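Local coordinates for pullulanase C protein (Klebsiella pneumoniae subsp. pneumoniae NTUH-K2044, PDB 5HJ1) that probably acts, through its PDZ domain, in the type II secretion system that exports pullulanase, and here holds a fatty acid, at residues 48-51 with 52-56; 64-67 with 68-71; 70-73 with 74-78. All blocks are in the same frame, centred on the assembly; numbering follows the deposited sequence.

In the fold
All three contacts are local and partly buried. Interaction 1 closes a turn leading into strand 54-59 of the antiparallel sheet of the PDZ domain, with buried Leu50 and Asp54 beside exposed Ala52 and Asn53. Interactions 2 and 3 lie on the opposite side of the chain's centre, on helix 67-77, and share Ala70 and Gln71; there Ala70, Ala73, Leu74 and Leu77 face inward, glutamines and an asparagine outward. Interaction 1 relies on a buried carboxylate gripping a backbone N-H; interaction 2 starts the helix and brings two acidic groups together; interaction 3 is mostly the main-chain ladder of the helix. Leu64 of interaction 2 lines the vaccenic acid pocket and packs against Ala56 of interaction 1.

Interaction 1 of 3, residues 48-51 with 52-56; sequences SGLQ and ANDLA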
ATOM      1  N   SER A  48       1.617  12.266  10.707  1.00 25.48           N
ATOM      2  CA  SER A  48       0.776  12.560   9.588  1.00 26.30           C
ATOM      3  C   SER A  48       1.089  11.672   8.422  1.00 23.26           C
ATOM      4  O   SER A  48       0.833  11.953   7.282  1.00 25.42           O
ATOM      5  CB  SER A  48       0.915  14.031   9.163  1.00 31.10           C
ATOM      6  OG  SER A  48       0.137  14.865  10.016  1.00 38.65           O
ATOM      7  N   GLY A  49       1.693  10.497   8.668  1.00 18.15           N
ATOM      8  CA  GLY A  49       2.027   9.544   7.627  1.00 17.36           C
ATOM      9  C   GLY A  49       1.550   8.174   7.983  1.00 15.62           C
ATOM     10  O   GLY A  49       0.408   8.039   8.468  1.00 17.22           O
ATOM     11  N   LEU A  50       2.348   7.122   7.723  1.00 15.34           N
ATOM     12  CA  LEU A  50       1.894   5.783   8.030  1.00 14.78           C
ATOM     13  C   LEU A  50       2.215   5.451   9.480  1.00 13.86           C
ATOM     14  O   LEU A  50       3.030   6.077  10.144  1.00 15.60           O
ATOM     15  CB  LEU A  50       2.682   4.820   7.112  1.00 14.80           C
ATOM     16  CG  LEU A  50       2.381   4.918   5.654  1.00 15.29           C
ATOM     17  CD1 LEU A  50       3.276   3.980   4.851  1.00 16.04           C
ATOM     18  CD2 LEU A  50       0.928   4.683   5.304  1.00 17.56           C
ATOM     19  N   GLN A  51       1.491   4.445   9.942  1.00 14.44           N
ATOM     20  CA  GLN A  51       1.687   3.864  11.256  1.00 15.43           C
ATOM     21  C   GLN A  51       1.957   2.401  11.158  1.00 14.41           C
ATOM     22  O   GLN A  51       1.459   1.739  10.260  1.00 14.05           O
ATOM     23  CB  GLN A  51       0.513   4.143  12.154  1.00 19.06           C
ATOM     24  CG  GLN A  51       0.410   5.631  12.495  1.00 24.17           C
ATOM     25  CD  GLN A  51       1.491   6.078  13.476  1.00 30.83           C
ATOM     26  OE1 GLN A  51       1.589   5.582  14.593  1.00 33.40           O
ATOM     27  NE2 GLN A  51       2.343   7.003  13.041  1.00 40.11           N
ATOM     28  N   ALA A  52       2.733   1.872  12.081  1.00 14.27           N
ATOM     29  CA  ALA A  52       2.999   0.448  12.095  1.00 14.64           C
ATOM     30  C   ALA A  52       1.669  -0.302  12.120  1.00 14.63           C
ATOM     31  O   ALA A  52       0.691   0.056  12.829  1.00 15.50           O
ATOM     32  CB  ALA A  52       3.752   0.069  13.376  1.00 14.73           C
ATOM     33  N   ASN A  53       1.672  -1.391  11.377  1.00 14.20           N
ATOM     34  CA  ASN A  53       0.482  -2.267  11.255  1.00 14.51           C
ATOM     35  C   ASN A  53      -0.725  -1.645  10.615  1.00 15.04           C
ATOM     36  O   ASN A  53      -1.847  -2.146  10.740  1.00 16.29           O
ATOM     37  CB  ASN A  53       0.191  -2.963  12.605  1.00 14.34           C
ATOM     38  CG  ASN A  53       1.228  -3.943  12.951  1.00 14.83           C
ATOM     39  OD1 ASN A  53       1.633  -4.783  12.139  1.00 15.88           O
ATOM     40  ND2 ASN A  53       1.731  -3.869  14.167  1.00 16.08           N
ATOM     41  N   ASP A  54      -0.521  -0.582   9.846  1.00 14.31           N
ATOM     42  CA  ASP A  54      -1.614  -0.075   9.053  1.00 14.99           C
ATOM     43  C   ASP A  54      -2.045  -1.147   8.029  1.00 15.05           C
ATOM     44  O   ASP A  54      -1.266  -1.964   7.571  1.00 15.65           O
ATOM     45  CB  ASP A  54      -1.161   1.176   8.217  1.00 15.59           C
ATOM     46  CG  ASP A  54      -1.293   2.491   8.934  1.00 16.57           C
ATOM     47  OD1 ASP A  54      -2.008   2.565   9.976  1.00 17.54           O
ATOM     48  OD2 ASP A  54      -0.733   3.456   8.413  1.00 15.95           O
ATOM     49  N   LEU A  55      -3.326  -1.107   7.676  1.00 14.35           N
ATOM     50  CA  LEU A  55      -3.909  -2.016   6.673  1.00 15.32           C
ATOM     51  C   LEU A  55      -4.251  -1.258   5.430  1.00 15.58           C
ATOM     52  O   LEU A  55      -5.211  -0.454   5.480  1.00 16.93           O
ATOM     53  CB  LEU A  55      -5.127  -2.735   7.257  1.00 17.11           C
ATOM     54  CG  LEU A  55      -5.744  -3.777   6.337  1.00 17.97           C
ATOM     55  CD1 LEU A  55      -4.913  -5.030   6.289  1.00 18.71           C
ATOM     56  CD2 LEU A  55      -7.194  -4.147   6.735  1.00 20.55           C
ATOM     57  N   ALA A  56      -3.468  -1.438   4.378  1.00 13.77           N
ATOM     58  CA  ALA A  56      -3.737  -0.795   3.076  1.00 15.00           C
ATOM     59  C   ALA A  56      -4.912  -1.466   2.380  1.00 15.99           C
ATOM     60  O   ALA A  56      -4.905  -2.670   2.122  1.00 16.25           O
ATOM     61  CB  ALA A  56      -2.540  -0.809   2.174  1.00 15.31           C
TER
HETATM   62  O   HOH W   1       3.590   3.729  14.242  0.50 15.75           O
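Asp54 turns its carboxylate toward Gln51 and receives that residue's backbone N-H. The bond from Gln51 N to Asp54 OD2 is 2.9 Å long and almost straight (173°), yet the donor comes from above the carboxylate plane, 60° out of it. A chi1 of -88°, with CG beside the backbone N, gives the Asp54 side chain this direction. Leu50 runs obliquely across it, bringing CD2 to 3.7 Å from Asp54 OD2, while Gln51 CB lies 3.7 Å from Asp54 OD1. The backbone from Gln51 to Asp54 forms a type II beta turn, closed by Asp54 N donating to Gln51 O at 3.1 Å, and it delivers the chain into strand 54-59 of the PDZ domain. The two carboxylate oxygens have different partners: OD2 takes the N-H of Gln51, and OD1 forms a salt bridge with NE of Arg89 on strand 82-89, which also bonds Gly49 O. This would be expected to favour the charged form of the buried acid. The Gln51 chain, bent at chi2, carries its amide away from the turn, where NE2 bonds weakly to Arg46 O. A water accepts from Ala52 N at 3.0 Å and reaches Gln51 OE1 through a weak bond of 2.7 Å.

Interaction 2 of 3, residues 64-67 with 68-71; sequences LRDQ and EQAQ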
ATOM      1  N   LEU A  64      -7.856  -2.552  -3.221  1.00 22.79           N
ATOM      2  CA  LEU A  64      -6.784  -3.509  -3.261  1.00 22.95           C
ATOM      3  C   LEU A  64      -7.222  -4.911  -2.961  1.00 23.56           C
ATOM      4  O   LEU A  64      -6.448  -5.842  -3.190  1.00 24.76           O
ATOM      5  CB  LEU A  64      -5.693  -3.083  -2.302  1.00 21.77           C
ATOM      6  CG  LEU A  64      -4.828  -1.874  -2.742  1.00 21.88           C
ATOM      7  CD1 LEU A  64      -3.867  -1.459  -1.695  1.00 21.48           C
ATOM      8  CD2 LEU A  64      -4.120  -2.126  -4.050  1.00 24.90           C
ATOM      9  N   ARG A  65      -8.419  -5.029  -2.420  1.00 23.96           N
ATOM     10  CA  ARG A  65      -8.937  -6.351  -2.001  1.00 25.39           C
ATOM     11  C   ARG A  65      -9.509  -7.102  -3.158  1.00 29.72           C
ATOM     12  O   ARG A  65      -9.649  -8.316  -3.047  1.00 32.52           O
ATOM     13  CB  ARG A  65      -9.938  -6.159  -0.873  1.00 24.78           C
ATOM     14  CG  ARG A  65      -9.344  -5.424   0.342  1.00 26.00           C
ATOM     15  CD  ARG A  65     -10.364  -4.968   1.353  1.00 28.87           C
ATOM     16  NE  ARG A  65     -11.155  -3.828   0.880  1.00 30.10           N
ATOM     17  CZ  ARG A  65     -11.958  -3.113   1.668  1.00 32.72           C
ATOM     18  NH1 ARG A  65     -12.615  -2.072   1.161  1.00 36.74           N
ATOM     19  NH2 ARG A  65     -12.075  -3.375   2.963  1.00 35.18           N
ATOM     20  N   ASP A  66      -9.698  -6.443  -4.289  1.00 31.32           N
ATOM     21  CA  ASP A  66     -10.310  -7.070  -5.464  1.00 37.33           C
ATOM     22  C   ASP A  66      -9.145  -7.336  -6.408  1.00 37.96           C
ATOM     23  O   ASP A  66      -8.505  -6.417  -6.867  1.00 37.08           O
ATOM     24  CB  ASP A  66     -11.352  -6.126  -6.042  1.00 39.39           C
ATOM     25  CG  ASP A  66     -12.043  -6.667  -7.298  1.00 46.64           C
ATOM     26  OD1 ASP A  66     -11.581  -7.667  -7.860  1.00 50.79           O
ATOM     27  OD2 ASP A  66     -13.020  -6.030  -7.740  1.00 53.99           O
ATOM     28  N   GLN A  67      -8.883  -8.606  -6.696  1.00 37.97           N
ATOM     29  CA  GLN A  67      -7.740  -8.987  -7.531  1.00 39.59           C
ATOM     30  C   GLN A  67      -7.596  -8.287  -8.905  1.00 42.17           C
ATOM     31  O   GLN A  67      -6.534  -7.728  -9.165  1.00 39.81           O
ATOM     32  CB  GLN A  67      -7.717 -10.503  -7.724  1.00 44.69           C
ATOM     33  CG  GLN A  67      -6.428 -10.998  -8.346  1.00 49.18           C
ATOM     34  CD  GLN A  67      -6.379 -12.509  -8.434  1.00 56.53           C
ATOM     35  OE1 GLN A  67      -7.150 -13.206  -7.763  1.00 62.16           O
ATOM     36  NE2 GLN A  67      -5.461 -13.030  -9.254  1.00 61.87           N
ATOM     37  N   GLU A  68      -8.618  -8.300  -9.775  1.00 45.15           N
ATOM     38  CA  GLU A  68      -8.458  -7.638 -11.095  1.00 48.49           C
ATOM     39  C   GLU A  68      -8.295  -6.129 -10.957  1.00 44.98           C
ATOM     40  O   GLU A  68      -7.491  -5.533 -11.682  1.00 46.55           O
ATOM     41  CB  GLU A  68      -9.544  -7.982 -12.151  1.00 56.71           C
ATOM     42  CG  GLU A  68     -10.885  -7.224 -12.134  1.00 62.09           C
ATOM     43  CD  GLU A  68     -11.877  -7.670 -11.067  1.00 66.25           C
ATOM     44  OE1 GLU A  68     -11.715  -8.779 -10.514  1.00 74.58           O
ATOM     45  OE2 GLU A  68     -12.861  -6.926 -10.816  1.00 66.78           O
ATOM     46  N   GLN A  69      -9.036  -5.518 -10.027  1.00 41.95           N
ATOM     47  CA  GLN A  69      -8.875  -4.063  -9.789  1.00 42.32           C
ATOM     48  C   GLN A  69      -7.481  -3.724  -9.284  1.00 38.99           C
ATOM     49  O   GLN A  69      -6.822  -2.790  -9.775  1.00 37.01           O
ATOM     50  CB  GLN A  69      -9.954  -3.550  -8.839  1.00 44.26           C
ATOM     51  CG  GLN A  69     -11.284  -3.375  -9.544  1.00 49.39           C
ATOM     52  CD  GLN A  69     -11.198  -2.350 -10.687  1.00 54.97           C
ATOM     53  OE1 GLN A  69     -10.659  -1.272 -10.515  1.00 58.75           O
ATOM     54  NE2 GLN A  69     -11.804  -2.663 -11.831  1.00 56.14           N
ATOM     55  N   ALA A  70      -6.989  -4.475  -8.326  1.00 35.07           N
ATOM     56  CA  ALA A  70      -5.662  -4.210  -7.837  1.00 34.32           C
ATOM     57  C   ALA A  70      -4.648  -4.306  -8.946  1.00 35.30           C
ATOM     58  O   ALA A  70      -3.696  -3.514  -8.979  1.00 34.90           O
ATOM     59  CB  ALA A  70      -5.303  -5.153  -6.693  1.00 31.92           C
ATOM     60  N   GLN A  71      -4.819  -5.273  -9.857  1.00 38.75           N
ATOM     61  CA  GLN A  71      -3.909  -5.399 -10.983  1.00 43.46           C
ATOM     62  C   GLN A  71      -3.907  -4.125 -11.783  1.00 40.78           C
ATOM     63  O   GLN A  71      -2.858  -3.644 -12.162  1.00 40.19           O
ATOM     64  CB  GLN A  71      -4.294  -6.571 -11.909  1.00 50.78           C
ATOM     65  CG  GLN A  71      -4.212  -7.936 -11.253  1.00 56.15           C
ATOM     66  CD  GLN A  71      -2.791  -8.379 -10.945  1.00 59.81           C
ATOM     67  OE1 GLN A  71      -2.389  -8.404  -9.779  1.00 63.86           O
ATOM     68  NE2 GLN A  71      -2.014  -8.703 -11.984  1.00 59.86           N
TER
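A chi1 of 179° sets CG of Asp66 opposite its own backbone N, and Glu68 places CG between N and the carbonyl carbon (chi1 83°) before bending at chi2, so that its carboxylate curls back to meet that of Asp66. The two planes stand 79° apart, and the oxygens crowd closely: Asp66 OD1 is 2.9 Å from Glu68 OE1, and Asp66 OD2 is 3.2 Å from Glu68 OE2. Such proximity of like charges would be expected to raise the proton affinity of one of them. Gln69 passes at a slant to Asp66, with its CG 3.6 Å from Asp66 OD2. Asp66 occupies the N-cap position of helix 67-77, which in this PDZ domain follows the loop carrying the pocket residue Leu64. The first helical bonds follow from here: Ala70 N donates to Asp66 O at 2.9 Å, nearly along the C=O axis, and Gln71 N to Gln67 O at 3.1 Å. On the inner side the methyl of Ala70 points back at the loop, with CB 3.7 Å from Leu64 O and 4.2 Å from Leu64 CD2. Leu64 also packs against Ala56 and Leu59 of strand 54-59 and touches the bound vaccenic acid.

Interaction 3 of 3, residues 70-73 with 74-78; sequences AQQA and LQNLA
Ala70 to Ala73 and the residues that follow them form consecutive turns of helix 67-77, which flanks the vaccenic acid pocket of the PDZ domain. Main-chain bonds come first. Leu74 N donates to Ala70 O at 2.9 Å, Gln75 N to Gln71 O at 3.1 Å and Asn76 N to Gln72 O at 3.1 Å. The next rung, from Leu77 N to Ala73 O, is weak at 3.2 Å, and Leu77 N also donates to Leu74 O, an i to i+3 bond consistent with a local 3-10-like tightening. On the buried side the contacts are packing. Leu74 keeps CG beside its backbone N (chi1 -69°), which lays this carbon against the carbonyl of Ala70, 3.3 Å from Ala70 O, and the side chain then reaches Leu5, Arg8 and Leu9 of helix 5-9. Ala73 and Leu77 instead face Leu59 of strand 54-59. The side chain of Leu77 is about 5 Å from the bound vaccenic acid. Amide side chains line the exposed side. Gln72 extends outward, while Gln75, with chi1 57°, runs back along the helix. Their amide planes are 75° apart, and the amide nitrogen of Gln75 lies against Gln72: NE2 is 3.5 Å from Gln72 CA and 3.8 Å from Gln72 CG.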
ATOM      1  N   ALA A  70      -6.989  -4.475  -8.326  1.00 35.07           N
ATOM      2  CA  ALA A  70      -5.662  -4.210  -7.837  1.00 34.32           C
ATOM      3  C   ALA A  70      -4.648  -4.306  -8.946  1.00 35.30           C
ATOM      4  O   ALA A  70      -3.696  -3.514  -8.979  1.00 34.90           O
ATOM      5  CB  ALA A  70      -5.303  -5.153  -6.693  1.00 31.92           C
ATOM      6  N   GLN A  71      -4.819  -5.273  -9.857  1.00 38.75           N
ATOM      7  CA  GLN A  71      -3.909  -5.399 -10.983  1.00 43.46           C
ATOM      8  C   GLN A  71      -3.907  -4.125 -11.783  1.00 40.78           C
ATOM      9  O   GLN A  71      -2.858  -3.644 -12.162  1.00 40.19           O
ATOM     10  CB  GLN A  71      -4.294  -6.571 -11.909  1.00 50.78           C
ATOM     11  CG  GLN A  71      -4.212  -7.936 -11.253  1.00 56.15           C
ATOM     12  CD  GLN A  71      -2.791  -8.379 -10.945  1.00 59.81           C
ATOM     13  OE1 GLN A  71      -2.389  -8.404  -9.779  1.00 63.86           O
ATOM     14  NE2 GLN A  71      -2.014  -8.703 -11.984  1.00 59.86           N
ATOM     15  N   GLN A  72      -5.091  -3.602 -12.037  1.00 39.22           N
ATOM     16  CA  GLN A  72      -5.229  -2.357 -12.810  1.00 41.51           C
ATOM     17  C   GLN A  72      -4.544  -1.201 -12.067  1.00 41.82           C
ATOM     18  O   GLN A  72      -3.733  -0.475 -12.639  1.00 37.85           O
ATOM     19  CB  GLN A  72      -6.708  -2.113 -13.100  1.00 46.81           C
ATOM     20  CG  GLN A  72      -7.041  -0.930 -14.001  1.00 52.34           C
ATOM     21  CD  GLN A  72      -8.460  -1.005 -14.587  1.00 61.27           C
ATOM     22  OE1 GLN A  72      -8.936  -0.046 -15.212  1.00 63.80           O
ATOM     23  NE2 GLN A  72      -9.136  -2.153 -14.409  1.00 65.63           N
ATOM     24  N   ALA A  73      -4.794  -1.092 -10.773  1.00 37.22           N
ATOM     25  CA  ALA A  73      -4.161  -0.027  -9.984  1.00 34.26           C
ATOM     26  C   ALA A  73      -2.627  -0.075 -10.042  1.00 33.86           C
ATOM     27  O   ALA A  73      -1.953   0.942 -10.200  1.00 34.79           O
ATOM     28  CB  ALA A  73      -4.630  -0.121  -8.554  1.00 31.53           C
ATOM     29  N   LEU A  74      -2.069  -1.268  -9.963  1.00 35.02           N
ATOM     30  CA  LEU A  74      -0.617  -1.419  -9.998  1.00 39.86           C
ATOM     31  C   LEU A  74       0.021  -1.087 -11.351  1.00 44.20           C
ATOM     32  O   LEU A  74       1.103  -0.489 -11.401  1.00 46.08           O
ATOM     33  CB  LEU A  74      -0.272  -2.868  -9.621  1.00 41.55           C
ATOM     34  CG  LEU A  74      -0.554  -3.203  -8.173  1.00 41.99           C
ATOM     35  CD1 LEU A  74      -0.571  -4.711  -7.956  1.00 44.34           C
ATOM     36  CD2 LEU A  74       0.478  -2.536  -7.267  1.00 44.32           C
ATOM     37  N   GLN A  75      -0.635  -1.459 -12.443  1.00 46.38           N
ATOM     38  CA  GLN A  75      -0.055  -1.130 -13.767  1.00 53.38           C
ATOM     39  C   GLN A  75      -0.063   0.392 -13.930  1.00 50.17           C
ATOM     40  O   GLN A  75       0.875   0.986 -14.482  1.00 54.73           O
ATOM     41  CB  GLN A  75      -0.779  -1.841 -14.917  1.00 60.45           C
ATOM     42  CG  GLN A  75      -2.275  -1.584 -15.020  1.00 63.61           C
ATOM     43  CD  GLN A  75      -2.949  -2.403 -16.114  1.00 74.83           C
ATOM     44  OE1 GLN A  75      -2.279  -3.062 -16.920  1.00 80.53           O
ATOM     45  NE2 GLN A  75      -4.291  -2.371 -16.145  1.00 75.20           N
ATOM     46  N   ASN A  76      -1.097   1.018 -13.378  1.00 46.41           N
ATOM     47  CA  ASN A  76      -1.220   2.485 -13.422  1.00 43.83           C
ATOM     48  C   ASN A  76      -0.176   3.271 -12.612  1.00 43.84           C
ATOM     49  O   ASN A  76       0.095   4.424 -12.968  1.00 41.84           O
ATOM     50  CB  ASN A  76      -2.601   2.944 -12.967  1.00 39.92           C
ATOM     51  CG  ASN A  76      -3.706   2.548 -13.897  1.00 42.47           C
ATOM     52  OD1 ASN A  76      -3.478   2.036 -15.008  1.00 46.97           O
ATOM     53  ND2 ASN A  76      -4.946   2.789 -13.451  1.00 40.26           N
ATOM     54  N   LEU A  77       0.370   2.707 -11.528  1.00 47.03           N
ATOM     55  CA  LEU A  77       1.385   3.390 -10.685  1.00 48.98           C
ATOM     56  C   LEU A  77       2.709   3.727 -11.430  1.00 52.12           C
ATOM     57  O   LEU A  77       3.381   4.725 -11.113  1.00 48.03           O
ATOM     58  CB  LEU A  77       1.636   2.545  -9.404  1.00 53.05           C
ATOM     59  CG  LEU A  77       2.485   3.070  -8.227  1.00 56.52           C
ATOM     60  CD1 LEU A  77       2.145   2.312  -6.945  1.00 59.18           C
ATOM     61  CD2 LEU A  77       3.990   3.033  -8.480  1.00 59.39           C
ATOM     62  N   ALA A  78       3.043   2.925 -12.440  1.00 52.77           N
ATOM     63  CA  ALA A  78       4.260   3.108 -13.252  1.00 56.30           C
ATOM     64  C   ALA A  78       4.628   4.565 -13.643  1.00 57.60           C
ATOM     65  O   ALA A  78       5.732   5.041 -13.329  1.00 62.07           O
ATOM     66  CB  ALA A  78       4.173   2.228 -14.502  1.00 57.56           C
TER